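PDB 4DOO: fatty-acid-binding protein 1 from Arabidopsis thaliana, which binds fatty acids, preferentially saturated ones, through the chalcone-isomerase-like domain held in this chain, and may take part in alpha-linolenic acid metabolism. Local coordinates for residues G46-C51 with K86-L91; R23-G28 with D197-L202; N105-S110 with S129-F134. All coordinates share one frame; numbering follows the deposited sequence.

Contact 1. Residues G46-C51 with K86-L91; sequences GVYADC and KMTIRL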
ATOM      1  N   GLY A  46      -2.254  -6.104  -2.702  1.00 13.21           N
ATOM      2  CA  GLY A  46      -1.297  -6.966  -2.043  1.00 12.37           C
ATOM      3  C   GLY A  46      -0.164  -6.080  -1.575  1.00 11.62           C
ATOM      4  O   GLY A  46       0.315  -5.236  -2.336  1.00 11.09           O
ATOM      5  N   VAL A  47       0.254  -6.250  -0.327  1.00 10.53           N
ATOM      6  CA  VAL A  47       1.328  -5.434   0.226  1.00 11.94           C
ATOM      7  C   VAL A  47       2.611  -6.254   0.329  1.00 11.29           C
ATOM      8  O   VAL A  47       2.637  -7.294   0.990  1.00 10.41           O
ATOM      9  CB  VAL A  47       0.959  -4.902   1.626  1.00 14.46           C
ATOM     10  CG1 VAL A  47       2.065  -3.986   2.139  1.00 12.67           C
ATOM     11  CG2 VAL A  47      -0.370  -4.152   1.569  1.00 15.70           C
ATOM     12  N   TYR A  48       3.663  -5.767  -0.331  1.00 12.87           N
ATOM     13  CA  TYR A  48       4.970  -6.423  -0.357  1.00 12.98           C
ATOM     14  C   TYR A  48       6.033  -5.593   0.362  1.00 13.94           C
ATOM     15  O   TYR A  48       5.999  -4.369   0.319  1.00 15.97           O
ATOM     16  CB  TYR A  48       5.447  -6.621  -1.798  1.00 14.60           C
ATOM     17  CG  TYR A  48       4.579  -7.504  -2.655  1.00 13.18           C
ATOM     18  CD1 TYR A  48       3.386  -7.027  -3.206  1.00 12.52           C
ATOM     19  CD2 TYR A  48       4.961  -8.812  -2.937  1.00 10.75           C
ATOM     20  CE1 TYR A  48       2.596  -7.832  -4.018  1.00 10.79           C
ATOM     21  CE2 TYR A  48       4.176  -9.630  -3.749  1.00 12.04           C
ATOM     22  CZ  TYR A  48       2.998  -9.131  -4.288  1.00 10.49           C
ATOM     23  OH  TYR A  48       2.217  -9.933  -5.093  1.00 14.49           O
ATOM     24  N   ALA A  49       6.979  -6.270   1.004  1.00 12.84           N
ATOM     25  CA  ALA A  49       8.066  -5.593   1.710  1.00 14.42           C
ATOM     26  C   ALA A  49       9.384  -6.328   1.450  1.00 14.85           C
ATOM     27  O   ALA A  49       9.419  -7.555   1.413  1.00 14.00           O
ATOM     28  CB  ALA A  49       7.774  -5.547   3.207  1.00 13.75           C
ATOM     29  N   ASP A  50      10.459  -5.570   1.264  1.00 16.74           N
ATOM     30  CA  ASP A  50      11.776  -6.149   1.017  1.00 17.22           C
ATOM     31  C   ASP A  50      12.256  -6.863   2.276  1.00 14.63           C
ATOM     32  O   ASP A  50      12.323  -6.269   3.354  1.00 14.96           O
ATOM     33  CB  ASP A  50      12.768  -5.051   0.619  1.00 17.70           C
ATOM     34  CG  ASP A  50      14.167  -5.588   0.388  1.00 22.36           C
ATOM     35  OD1 ASP A  50      14.894  -5.825   1.377  1.00 21.60           O
ATOM     36  OD2 ASP A  50      14.535  -5.787  -0.787  1.00 24.89           O
ATOM     37  N   CYS A  51      12.588  -8.141   2.130  1.00 12.39           N
ATOM     38  CA  CYS A  51      13.034  -8.967   3.247  1.00 17.53           C
ATOM     39  C   CYS A  51      14.231  -8.429   4.006  1.00 16.89           C
ATOM     40  O   CYS A  51      14.210  -8.360   5.234  1.00 18.27           O
ATOM     41  CB  CYS A  51      13.358 -10.378   2.754  1.00 23.16           C
ATOM     42  SG  CYS A  51      11.923 -11.263   2.151  1.00 34.83           S
ATOM     43  N   LYS A  86      11.899  -0.804   1.377  1.00 14.77           N
ATOM     44  CA  LYS A  86      11.325  -0.842   0.040  1.00 16.26           C
ATOM     45  C   LYS A  86      10.049  -1.669   0.100  1.00 15.36           C
ATOM     46  O   LYS A  86      10.038  -2.775   0.642  1.00 14.07           O
ATOM     47  CB  LYS A  86      12.308  -1.468  -0.950  1.00 18.11           C
ATOM     48  CG  LYS A  86      13.510  -0.579  -1.252  1.00 19.96           C
ATOM     49  CD  LYS A  86      14.434  -1.195  -2.299  1.00 20.59           C
ATOM     50  CE  LYS A  86      15.091  -2.472  -1.809  1.00 22.94           C
ATOM     51  NZ  LYS A  86      15.934  -2.231  -0.601  1.00 22.44           N
ATOM     52  N   MET A  87       8.975  -1.122  -0.453  1.00 13.59           N
ATOM     53  CA  MET A  87       7.702  -1.814  -0.455  1.00 13.43           C
ATOM     54  C   MET A  87       6.965  -1.620  -1.766  1.00 16.07           C
ATOM     55  O   MET A  87       7.254  -0.696  -2.536  1.00 16.43           O
ATOM     56  CB  MET A  87       6.812  -1.295   0.672  1.00 13.05           C
ATOM     57  CG  MET A  87       7.404  -1.388   2.064  1.00 20.53           C
ATOM     58  SD  MET A  87       6.171  -0.888   3.273  1.00 20.79           S
ATOM     59  CE  MET A  87       6.931  -1.468   4.803  1.00 26.21           C
ATOM     60  N   THR A  88       6.001  -2.498  -2.008  1.00 15.55           N
ATOM     61  CA  THR A  88       5.178  -2.413  -3.203  1.00 15.57           C
ATOM     62  C   THR A  88       3.734  -2.679  -2.811  1.00 13.23           C
ATOM     63  O   THR A  88       3.455  -3.572  -2.006  1.00 14.00           O
ATOM     64  CB  THR A  88       5.575  -3.464  -4.272  1.00 18.72           C
ATOM     65  OG1 THR A  88       6.880  -3.174  -4.777  1.00 20.66           O
ATOM     66  CG2 THR A  88       4.583  -3.438  -5.441  1.00 21.21           C
ATOM     67  N   ILE A  89       2.832  -1.872  -3.358  1.00 14.12           N
ATOM     68  CA  ILE A  89       1.405  -2.050  -3.135  1.00 12.50           C
ATOM     69  C   ILE A  89       0.872  -2.331  -4.536  1.00 10.93           C
ATOM     70  O   ILE A  89       0.894  -1.451  -5.394  1.00 13.56           O
ATOM     71  CB  ILE A  89       0.709  -0.767  -2.609  1.00 12.12           C
ATOM     72  CG1 ILE A  89       1.306  -0.344  -1.266  1.00 14.14           C
ATOM     73  CG2 ILE A  89      -0.791  -1.016  -2.472  1.00 15.85           C
ATOM     74  CD1 ILE A  89       1.175  -1.392  -0.182  1.00 19.38           C
ATOM     75  N   ARG A  90       0.441  -3.560  -4.785  1.00  9.16           N
ATOM     76  CA  ARG A  90      -0.101  -3.896  -6.095  1.00 11.25           C
ATOM     77  C   ARG A  90      -1.619  -3.887  -6.041  1.00 11.00           C
ATOM     78  O   ARG A  90      -2.226  -4.594  -5.232  1.00 12.10           O
ATOM     79  CB  ARG A  90       0.392  -5.271  -6.553  1.00 11.60           C
ATOM     80  CG  ARG A  90      -0.350  -5.803  -7.774  1.00 15.19           C
ATOM     81  CD  ARG A  90       0.368  -7.001  -8.371  1.00 18.44           C
ATOM     82  NE  ARG A  90       1.686  -6.622  -8.875  1.00 20.61           N
ATOM     83  CZ  ARG A  90       2.516  -7.452  -9.495  1.00 22.67           C
ATOM     84  NH1 ARG A  90       2.168  -8.718  -9.693  1.00 22.29           N
ATOM     85  NH2 ARG A  90       3.694  -7.014  -9.917  1.00 22.88           N
ATOM     86  N   LEU A  91      -2.227  -3.065  -6.894  1.00 12.07           N
ATOM     87  CA  LEU A  91      -3.678  -2.958  -6.958  1.00 13.53           C
ATOM     88  C   LEU A  91      -4.169  -3.639  -8.223  1.00 12.83           C
ATOM     89  O   LEU A  91      -3.547  -3.513  -9.275  1.00 14.09           O
ATOM     90  CB  LEU A  91      -4.128  -1.491  -7.019  1.00 10.10           C
ATOM     91  CG  LEU A  91      -3.781  -0.497  -5.916  1.00 16.43           C
ATOM     92  CD1 LEU A  91      -2.313  -0.133  -5.995  1.00 17.38           C
ATOM     93  CD2 LEU A  91      -4.639   0.749  -6.083  1.00 14.71           C
TER
HETATM   94  O   HOH W   1      17.579  -4.324   0.277  1.00 33.83           O
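Neighbouring strands in the antiparallel sheet of the chalcone-isomerase fold meet here, strand 46-50 running against strand 87-91. Gly46 with Arg90 and Tyr48 with Thr88 are hydrogen-bonded pairs; Val47 with Ile89 and Ala49 with Met87 are non-hydrogen-bonded ones. Tyr48 N reaches Thr88 O at 2.8 Å, and beyond the last pair Asp50 N still bonds Lys86 O at 2.9 Å. On the apolar face, Ile89 leans toward its neighbour: chi2 of -60° sets CD1 midway over the fork of Val47, 3.6 Å from both CG1 and CG2. Apolar residues suit this face, which helix 171-182 covers: both Ile89 and Met87 pack on Leu178. The other face is more polar at its tips. The Tyr48 ring turns an edge to Thr88 O, 3.7 Å from CD1, while its OH bonds Pro15 O; Arg90 pairs with Asp147, and Thr88 OG1 with Arg22. At the strand end, Asp50 and Lys86 lie side by side. Asp50 CG is anti to the backbone N (chi1 178°), and the lysine, bent at its last two torsions, lays CE 3.5 Å from OD2. NZ to OD2 is a long salt bridge of 3.8 Å; NZ also pairs with Asp53, whose backbone N is capped by Asp50 OD1. An alanine in place of Asp50 would probably leave that helix N without its cap and Lys86 without this nearby carboxylate. The antiparallel pairing is that of the central sheet of the fold, and strand 39-50 passes at Asp50, as N-cap, directly into helix 51-61.

Contact 2. Residues R23-G28 with D197-L202; sequences RLLGVG and DNAASL
The amide of Asn198 holds Leu25 O almost exactly in its own plane, beyond ND2, with 2.8 Å between ND2 and that oxygen. The N-H points nearly straight at the acceptor (167°), although ND2 itself stands tilted 24° from the plane of the Leu25 carbonyl. The other flat group, the guanidinium of Arg23, has Leu202 CD1 obliquely beside it, and its side chain makes its nearest approach lower down, where the aliphatic CG lies 4.2 Å from Leu202 CD1. Leu25 carries most of the apolar contact. Its CG is anti to the carbonyl carbon (chi1 -56°), and from there the two methyls lie against Asn198, Ala199 and Leu202. They divide the work: CD1 rests on Ala199 CB at 4.0 Å, whereas CD2 meets Asn198 CB at 3.8 Å and Leu202 CD2 at 4.1 Å. Leu25 and Asn198 slide past one another in opposite directions, and Leu25 crosses Leu202 at about a right angle. Alanine suits its position by letting a leucine methyl approach the helix backbone closely. Leu25 and Gly26 both face Val47 in a classic beta bulge. Helical segment 197-202 runs nearly antiparallel to strand segment 23-28, joining the C-terminal helix to the sheet, with Leu202 also touching Cys51 and Val54 of helix 51-61. Chemically, apolar contacts of Leu25 and Leu202 probably supply most of the contact, and a single directional amide bond, spent on the carbonyl of a bulge residue, probably fixes how the helix sits along the strand.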
ATOM      1  N   ARG A  23       8.636  -9.700  -0.560  1.00 17.83           N
ATOM      2  CA  ARG A  23       7.640 -10.703  -0.190  1.00 18.75           C
ATOM      3  C   ARG A  23       6.239 -10.182   0.090  1.00 17.94           C
ATOM      4  O   ARG A  23       6.058  -9.166   0.759  1.00 15.78           O
ATOM      5  CB  ARG A  23       8.107 -11.481   1.041  1.00 22.84           C
ATOM      6  CG  ARG A  23       9.503 -12.062   0.921  1.00 31.45           C
ATOM      7  CD  ARG A  23       9.658 -13.008  -0.264  1.00 40.31           C
ATOM      8  NE  ARG A  23      11.050 -13.421  -0.431  1.00 48.03           N
ATOM      9  CZ  ARG A  23      11.742 -14.109   0.477  1.00 52.50           C
ATOM     10  NH1 ARG A  23      11.171 -14.473   1.621  1.00 53.82           N
ATOM     11  NH2 ARG A  23      13.017 -14.403   0.257  1.00 53.81           N
ATOM     12  N   LEU A  24       5.244 -10.905  -0.415  1.00 16.24           N
ATOM     13  CA  LEU A  24       3.847 -10.548  -0.184  1.00 13.89           C
ATOM     14  C   LEU A  24       3.551 -10.874   1.276  1.00 13.93           C
ATOM     15  O   LEU A  24       3.709 -12.025   1.708  1.00 13.24           O
ATOM     16  CB  LEU A  24       2.928 -11.375  -1.085  1.00 13.43           C
ATOM     17  CG  LEU A  24       1.425 -11.153  -0.908  1.00 15.97           C
ATOM     18  CD1 LEU A  24       1.076  -9.701  -1.249  1.00 14.08           C
ATOM     19  CD2 LEU A  24       0.658 -12.124  -1.814  1.00 14.05           C
ATOM     20  N   LEU A  25       3.118  -9.871   2.033  1.00 10.19           N
ATOM     21  CA  LEU A  25       2.821 -10.066   3.448  1.00 11.53           C
ATOM     22  C   LEU A  25       1.339  -9.959   3.798  1.00  9.85           C
ATOM     23  O   LEU A  25       0.896 -10.445   4.842  1.00 12.75           O
ATOM     24  CB  LEU A  25       3.615  -9.060   4.285  1.00 11.40           C
ATOM     25  CG  LEU A  25       5.135  -9.067   4.090  1.00 15.07           C
ATOM     26  CD1 LEU A  25       5.751  -7.993   4.968  1.00 15.02           C
ATOM     27  CD2 LEU A  25       5.709 -10.437   4.444  1.00 15.59           C
ATOM     28  N   GLY A  26       0.565  -9.321   2.933  1.00 13.18           N
ATOM     29  CA  GLY A  26      -0.854  -9.187   3.207  1.00 13.68           C
ATOM     30  C   GLY A  26      -1.658  -8.902   1.957  1.00 14.11           C
ATOM     31  O   GLY A  26      -1.179  -8.234   1.044  1.00 12.99           O
ATOM     32  N   VAL A  27      -2.881  -9.418   1.919  1.00 14.43           N
ATOM     33  CA  VAL A  27      -3.770  -9.212   0.781  1.00 12.93           C
ATOM     34  C   VAL A  27      -5.127  -8.761   1.296  1.00 14.69           C
ATOM     35  O   VAL A  27      -5.666  -9.349   2.232  1.00 12.30           O
ATOM     36  CB  VAL A  27      -3.932 -10.516  -0.028  1.00 15.03           C
ATOM     37  CG1 VAL A  27      -5.001 -10.340  -1.108  1.00 18.07           C
ATOM     38  CG2 VAL A  27      -2.604 -10.888  -0.660  1.00 14.12           C
ATOM     39  N   GLY A  28      -5.680  -7.718   0.684  1.00 15.12           N
ATOM     40  CA  GLY A  28      -6.969  -7.217   1.119  1.00 15.32           C
ATOM     41  C   GLY A  28      -7.825  -6.630   0.011  1.00 16.19           C
ATOM     42  O   GLY A  28      -7.473  -6.699  -1.171  1.00 14.40           O
ATOM     43  N   ASP A 197       1.686  -9.406  11.182  1.00 13.55           N
ATOM     44  CA  ASP A 197       2.027 -10.740  11.665  1.00 15.85           C
ATOM     45  C   ASP A 197       3.175 -11.305  10.835  1.00 14.66           C
ATOM     46  O   ASP A 197       4.149 -11.817  11.382  1.00 14.85           O
ATOM     47  CB  ASP A 197       0.838 -11.709  11.559  1.00 17.38           C
ATOM     48  CG  ASP A 197      -0.227 -11.478  12.627  1.00 23.14           C
ATOM     49  OD1 ASP A 197       0.063 -10.826  13.651  1.00 20.46           O
ATOM     50  OD2 ASP A 197      -1.362 -11.974  12.444  1.00 23.33           O
ATOM     51  N   ASN A 198       3.065 -11.205   9.511  1.00 13.88           N
ATOM     52  CA  ASN A 198       4.097 -11.744   8.636  1.00 14.63           C
ATOM     53  C   ASN A 198       5.371 -10.910   8.601  1.00 14.41           C
ATOM     54  O   ASN A 198       6.460 -11.448   8.389  1.00 12.79           O
ATOM     55  CB  ASN A 198       3.540 -11.959   7.217  1.00 14.46           C
ATOM     56  CG  ASN A 198       2.433 -13.004   7.184  1.00 20.78           C
ATOM     57  OD1 ASN A 198       2.525 -14.038   7.855  1.00 18.70           O
ATOM     58  ND2 ASN A 198       1.383 -12.746   6.404  1.00 15.10           N
ATOM     59  N   ALA A 199       5.246  -9.602   8.810  1.00 12.06           N
ATOM     60  CA  ALA A 199       6.425  -8.740   8.828  1.00 12.79           C
ATOM     61  C   ALA A 199       7.238  -9.095  10.071  1.00 13.20           C
ATOM     62  O   ALA A 199       8.470  -9.096  10.045  1.00 13.73           O
ATOM     63  CB  ALA A 199       6.015  -7.255   8.873  1.00  9.70           C
ATOM     64  N   ALA A 200       6.535  -9.407  11.155  1.00 12.41           N
ATOM     65  CA  ALA A 200       7.182  -9.767  12.413  1.00 14.74           C
ATOM     66  C   ALA A 200       7.901 -11.108  12.289  1.00 15.50           C
ATOM     67  O   ALA A 200       8.931 -11.332  12.926  1.00 15.53           O
ATOM     68  CB  ALA A 200       6.146  -9.833  13.532  1.00 15.76           C
ATOM     69  N   SER A 201       7.358 -11.993  11.459  1.00 15.44           N
ATOM     70  CA  SER A 201       7.936 -13.319  11.257  1.00 16.52           C
ATOM     71  C   SER A 201       9.046 -13.332  10.211  1.00 17.12           C
ATOM     72  O   SER A 201       9.965 -14.145  10.280  1.00 14.96           O
ATOM     73  CB  SER A 201       6.850 -14.309  10.815  1.00 18.82           C
ATOM     74  OG  SER A 201       5.793 -14.383  11.753  1.00 27.61           O
ATOM     75  N   LEU A 202       8.947 -12.426   9.245  1.00 18.40           N
ATOM     76  CA  LEU A 202       9.894 -12.341   8.136  1.00 20.85           C
ATOM     77  C   LEU A 202      11.372 -12.324   8.513  1.00 22.20           C
ATOM     78  O   LEU A 202      12.204 -12.860   7.783  1.00 24.26           O
ATOM     79  CB  LEU A 202       9.558 -11.116   7.274  1.00 18.68           C
ATOM     80  CG  LEU A 202      10.233 -11.000   5.906  1.00 23.14           C
ATOM     81  CD1 LEU A 202       9.986 -12.269   5.094  1.00 25.99           C
ATOM     82  CD2 LEU A 202       9.685  -9.781   5.180  1.00 20.46           C
TER

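Contact 3. Residues N105-S110 with S129-F134; sequences NAFQES and SFTSLF. With DAO (lauric acid), chain C; DAO (lauric acid), chain D.
Phe130 turns its edge to the face of Phe107 in an offset edge-to-face pair, the planes at 83° and the centroids 5.5 Å apart; Phe130 CE2 comes to 3.8 Å from Phe107 CD1. Phe107 and Phe134 are inclined less steeply, at 48°, with Phe107 CZ nearest Phe134 CD1. Phe107 CG sits between its backbone N and carbonyl carbon (chi1 71°), the crowded position, and the ring lies between helix 100-118 and residues 129-134, with Thr131 OG1 at its edge; that hydroxyl is bonded to Leu127 O. The three phenylalanines form an aromatic cluster that lines the fatty-acid pocket of the chalcone-isomerase fold, apolar rings suited to an alkyl chain. Lauric acid C8 lies 3.6 Å above one face of Phe134, toward the rim, while Leu133 CB covers the opposite face. Phe107 CD2 is 3.9 Å from the same C8. Phe130 instead offers its edge, CZ lying 3.9 Å from C6 of this ligand. At the carboxylate end, Ser110 OG donates to O1 at 2.8 Å; Arg30 and Tyr43 also hydrogen-bond lauric acid. Ala106 CB lies 3.5 Å from C8 of a second lauric acid, an approach its small side chain probably permits.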
ATOM      1  N   ASN A 105     -11.230  11.949  -7.935  1.00 24.57           N
ATOM      2  CA  ASN A 105     -11.796  12.599  -6.760  1.00 25.33           C
ATOM      3  C   ASN A 105     -11.624  11.714  -5.527  1.00 22.48           C
ATOM      4  O   ASN A 105     -11.365  12.209  -4.429  1.00 22.97           O
ATOM      5  CB  ASN A 105     -13.283  12.899  -6.986  1.00 27.38           C
ATOM      6  CG  ASN A 105     -13.506  14.161  -7.803  1.00 34.36           C
ATOM      7  OD1 ASN A 105     -12.639  14.579  -8.572  1.00 36.45           O
ATOM      8  ND2 ASN A 105     -14.679  14.768  -7.649  1.00 38.62           N
ATOM      9  N   ALA A 106     -11.750  10.404  -5.715  1.00 20.10           N
ATOM     10  CA  ALA A 106     -11.618   9.457  -4.612  1.00 19.51           C
ATOM     11  C   ALA A 106     -10.214   9.382  -4.021  1.00 20.73           C
ATOM     12  O   ALA A 106     -10.064   9.410  -2.796  1.00 19.56           O
ATOM     13  CB  ALA A 106     -12.073   8.066  -5.049  1.00 20.93           C
ATOM     14  N   PHE A 107      -9.182   9.279  -4.860  1.00 19.05           N
ATOM     15  CA  PHE A 107      -7.838   9.204  -4.298  1.00 18.83           C
ATOM     16  C   PHE A 107      -7.330  10.573  -3.848  1.00 19.56           C
ATOM     17  O   PHE A 107      -6.429  10.663  -3.022  1.00 19.03           O
ATOM     18  CB  PHE A 107      -6.845   8.502  -5.256  1.00 20.10           C
ATOM     19  CG  PHE A 107      -6.465   9.294  -6.482  1.00 20.65           C
ATOM     20  CD1 PHE A 107      -5.718  10.466  -6.379  1.00 19.92           C
ATOM     21  CD2 PHE A 107      -6.795   8.823  -7.749  1.00 22.49           C
ATOM     22  CE1 PHE A 107      -5.304  11.152  -7.517  1.00 22.72           C
ATOM     23  CE2 PHE A 107      -6.384   9.505  -8.899  1.00 23.82           C
ATOM     24  CZ  PHE A 107      -5.637  10.670  -8.781  1.00 23.72           C
ATOM     25  N   GLN A 108      -7.916  11.644  -4.373  1.00 19.52           N
ATOM     26  CA  GLN A 108      -7.500  12.972  -3.942  1.00 22.12           C
ATOM     27  C   GLN A 108      -7.999  13.161  -2.514  1.00 21.78           C
ATOM     28  O   GLN A 108      -7.334  13.791  -1.689  1.00 22.13           O
ATOM     29  CB  GLN A 108      -8.067  14.045  -4.873  1.00 23.41           C
ATOM     30  CG  GLN A 108      -7.229  14.214  -6.132  1.00 26.22           C
ATOM     31  CD  GLN A 108      -7.962  14.929  -7.252  1.00 29.60           C
ATOM     32  OE1 GLN A 108      -7.375  15.245  -8.285  1.00 32.02           O
ATOM     33  NE2 GLN A 108      -9.252  15.176  -7.056  1.00 26.65           N
ATOM     34  N   GLU A 109      -9.160  12.588  -2.218  1.00 19.11           N
ATOM     35  CA  GLU A 109      -9.733  12.675  -0.882  1.00 23.56           C
ATOM     36  C   GLU A 109      -8.978  11.785   0.111  1.00 22.74           C
ATOM     37  O   GLU A 109      -8.554  12.251   1.171  1.00 21.61           O
ATOM     38  CB  GLU A 109     -11.209  12.266  -0.902  1.00 26.18           C
ATOM     39  CG  GLU A 109     -11.960  12.611   0.379  1.00 31.96           C
ATOM     40  CD  GLU A 109     -13.456  12.363   0.269  1.00 35.04           C
ATOM     41  OE1 GLU A 109     -13.863  11.185   0.181  1.00 40.36           O
ATOM     42  OE2 GLU A 109     -14.227  13.349   0.267  1.00 34.58           O
ATOM     43  N   SER A 110      -8.808  10.508  -0.231  1.00 20.83           N
ATOM     44  CA  SER A 110      -8.118   9.572   0.660  1.00 22.09           C
ATOM     45  C   SER A 110      -6.663   9.976   0.901  1.00 21.23           C
ATOM     46  O   SER A 110      -6.218  10.076   2.044  1.00 19.35           O
ATOM     47  CB  SER A 110      -8.177   8.150   0.087  1.00 24.52           C
ATOM     48  OG  SER A 110      -7.530   8.075  -1.168  1.00 24.43           O
ATOM     49  N   SER A 129       1.155  16.778  -7.688  1.00 26.23           N
ATOM     50  CA  SER A 129       2.243  16.066  -8.353  1.00 25.92           C
ATOM     51  C   SER A 129       1.886  14.585  -8.455  1.00 25.76           C
ATOM     52  O   SER A 129       2.318  13.888  -9.381  1.00 26.25           O
ATOM     53  CB  SER A 129       3.559  16.241  -7.584  1.00 28.73           C
ATOM     54  OG  SER A 129       3.499  15.653  -6.297  1.00 33.83           O
ATOM     55  N   PHE A 130       1.099  14.106  -7.496  1.00 24.31           N
ATOM     56  CA  PHE A 130       0.669  12.709  -7.495  1.00 24.40           C
ATOM     57  C   PHE A 130      -0.410  12.542  -8.560  1.00 22.08           C
ATOM     58  O   PHE A 130      -0.344  11.645  -9.399  1.00 20.80           O
ATOM     59  CB  PHE A 130       0.107  12.321  -6.125  1.00 23.32           C
ATOM     60  CG  PHE A 130      -0.373  10.897  -6.048  1.00 22.37           C
ATOM     61  CD1 PHE A 130       0.516   9.838  -6.209  1.00 22.12           C
ATOM     62  CD2 PHE A 130      -1.717  10.616  -5.823  1.00 21.90           C
ATOM     63  CE1 PHE A 130       0.072   8.512  -6.146  1.00 21.14           C
ATOM     64  CE2 PHE A 130      -2.172   9.298  -5.758  1.00 21.60           C
ATOM     65  CZ  PHE A 130      -1.273   8.245  -5.920  1.00 23.21           C
ATOM     66  N   THR A 131      -1.403  13.423  -8.521  1.00 24.35           N
ATOM     67  CA  THR A 131      -2.500  13.399  -9.482  1.00 23.64           C
ATOM     68  C   THR A 131      -1.986  13.416 -10.923  1.00 25.64           C
ATOM     69  O   THR A 131      -2.469  12.665 -11.776  1.00 23.21           O
ATOM     70  CB  THR A 131      -3.426  14.622  -9.288  1.00 24.98           C
ATOM     71  OG1 THR A 131      -4.021  14.570  -7.986  1.00 26.14           O
ATOM     72  CG2 THR A 131      -4.529  14.637 -10.348  1.00 20.63           C
ATOM     73  N   SER A 132      -1.006  14.278 -11.186  1.00 25.69           N
ATOM     74  CA  SER A 132      -0.435  14.414 -12.521  1.00 27.67           C
ATOM     75  C   SER A 132       0.141  13.118 -13.082  1.00 26.53           C
ATOM     76  O   SER A 132       0.288  12.977 -14.295  1.00 25.31           O
ATOM     77  CB  SER A 132       0.651  15.497 -12.527  1.00 29.87           C
ATOM     78  OG  SER A 132       0.099  16.769 -12.232  1.00 34.02           O
ATOM     79  N   LEU A 133       0.473  12.177 -12.208  1.00 25.63           N
ATOM     80  CA  LEU A 133       1.022  10.906 -12.660  1.00 24.84           C
ATOM     81  C   LEU A 133       0.002  10.147 -13.508  1.00 24.50           C
ATOM     82  O   LEU A 133       0.370   9.326 -14.353  1.00 25.65           O
ATOM     83  CB  LEU A 133       1.432  10.043 -11.462  1.00 26.25           C
ATOM     84  CG  LEU A 133       2.558  10.548 -10.551  1.00 24.23           C
ATOM     85  CD1 LEU A 133       2.767   9.553  -9.414  1.00 22.94           C
ATOM     86  CD2 LEU A 133       3.846  10.721 -11.348  1.00 26.13           C
ATOM     87  N   PHE A 134      -1.278  10.428 -13.293  1.00 22.06           N
ATOM     88  CA  PHE A 134      -2.332   9.740 -14.035  1.00 25.03           C
ATOM     89  C   PHE A 134      -3.058  10.644 -15.025  1.00 27.24           C
ATOM     90  O   PHE A 134      -4.172  10.339 -15.454  1.00 27.22           O
ATOM     91  CB  PHE A 134      -3.351   9.137 -13.063  1.00 23.60           C
ATOM     92  CG  PHE A 134      -2.728   8.439 -11.888  1.00 23.83           C
ATOM     93  CD1 PHE A 134      -2.373   9.154 -10.748  1.00 25.50           C
ATOM     94  CD2 PHE A 134      -2.468   7.074 -11.928  1.00 24.39           C
ATOM     95  CE1 PHE A 134      -1.766   8.520  -9.665  1.00 23.60           C
ATOM     96  CE2 PHE A 134      -1.861   6.430 -10.850  1.00 24.60           C
ATOM     97  CZ  PHE A 134      -1.509   7.155  -9.718  1.00 24.26           C
TER
HETATM   98  O1  DAO C 301      -8.569   5.811  -2.468  1.00 22.31           O
HETATM   99  O2  DAO C 301      -8.123   3.671  -2.752  1.00 17.68           O
HETATM  100  C1  DAO C 301      -7.762   4.866  -2.640  1.00 24.46           C
HETATM  101  C2  DAO C 301      -6.286   5.184  -2.732  1.00 24.33           C
HETATM  102  C3  DAO C 301      -5.794   4.945  -4.149  1.00 25.00           C
HETATM  103  C4  DAO C 301      -4.351   5.439  -4.325  1.00 23.86           C
HETATM  104  C5  DAO C 301      -3.753   4.934  -5.639  1.00 25.69           C
HETATM  105  C6  DAO C 301      -4.191   5.795  -6.820  1.00 26.06           C
HETATM  106  C7  DAO C 301      -4.163   5.010  -8.121  1.00 28.69           C
HETATM  107  C8  DAO C 301      -5.019   5.704  -9.169  1.00 31.63           C
HETATM  108  C9  DAO C 301      -5.143   4.863 -10.426  1.00 34.69           C
HETATM  109  C10 DAO C 301      -5.935   5.615 -11.492  1.00 39.34           C
HETATM  110  C11 DAO C 301      -5.500   5.186 -12.889  1.00 40.17           C
HETATM  111  C12 DAO C 301      -6.427   5.763 -13.937  1.00 40.29           C
HETATM  112  O1  DAO D 302     -21.243   4.160  -7.087  1.00 51.01           O
HETATM  113  O2  DAO D 302     -20.106   3.608  -8.889  1.00 52.82           O
HETATM  114  C1  DAO D 302     -20.186   3.795  -7.653  1.00 51.38           C
HETATM  115  C2  DAO D 302     -18.955   3.570  -6.804  1.00 48.58           C
HETATM  116  C3  DAO D 302     -18.055   4.802  -6.850  1.00 46.78           C
HETATM  117  C4  DAO D 302     -16.595   4.405  -7.032  1.00 44.23           C
HETATM  118  C5  DAO D 302     -15.792   4.676  -5.764  1.00 41.58           C
HETATM  119  C6  DAO D 302     -14.482   5.379  -6.089  1.00 37.19           C
HETATM  120  C7  DAO D 302     -13.288   4.601  -5.542  1.00 33.98           C
HETATM  121  C8  DAO D 302     -12.066   4.802  -6.427  1.00 32.24           C
HETATM  122  C9  DAO D 302     -10.772   4.520  -5.671  1.00 31.56           C
HETATM  123  C10 DAO D 302      -9.904   3.528  -6.443  1.00 31.51           C
HETATM  124  C11 DAO D 302      -8.612   4.175  -6.923  1.00 28.60           C
HETATM  125  C12 DAO D 302      -7.866   3.256  -7.869  1.00 30.03           C

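How the contacts relate
Contacts 1 and 2 adjoin in one sheet, their centres about 9 Å apart. Strands 22-33 and 39-50 are neighbours there, and Val47 joins the contacts: its N probably bonds Gly26 O and its O probably bonds Leu25 N, each at 2.8 Å. Contact 3 lies apart, its centre about 20 Å from that of contact 1 and about 27 Å from that of contact 2, on the opposite side of the chain's centre from contact 2. It forms part of the lauric acid pocket itself. Contact 1 comes near that pocket through Ile89, whose side chain is about 7 Å from a bound lauric acid and about 6 Å from that of Tyr43, whereas contact 2 is remote from it.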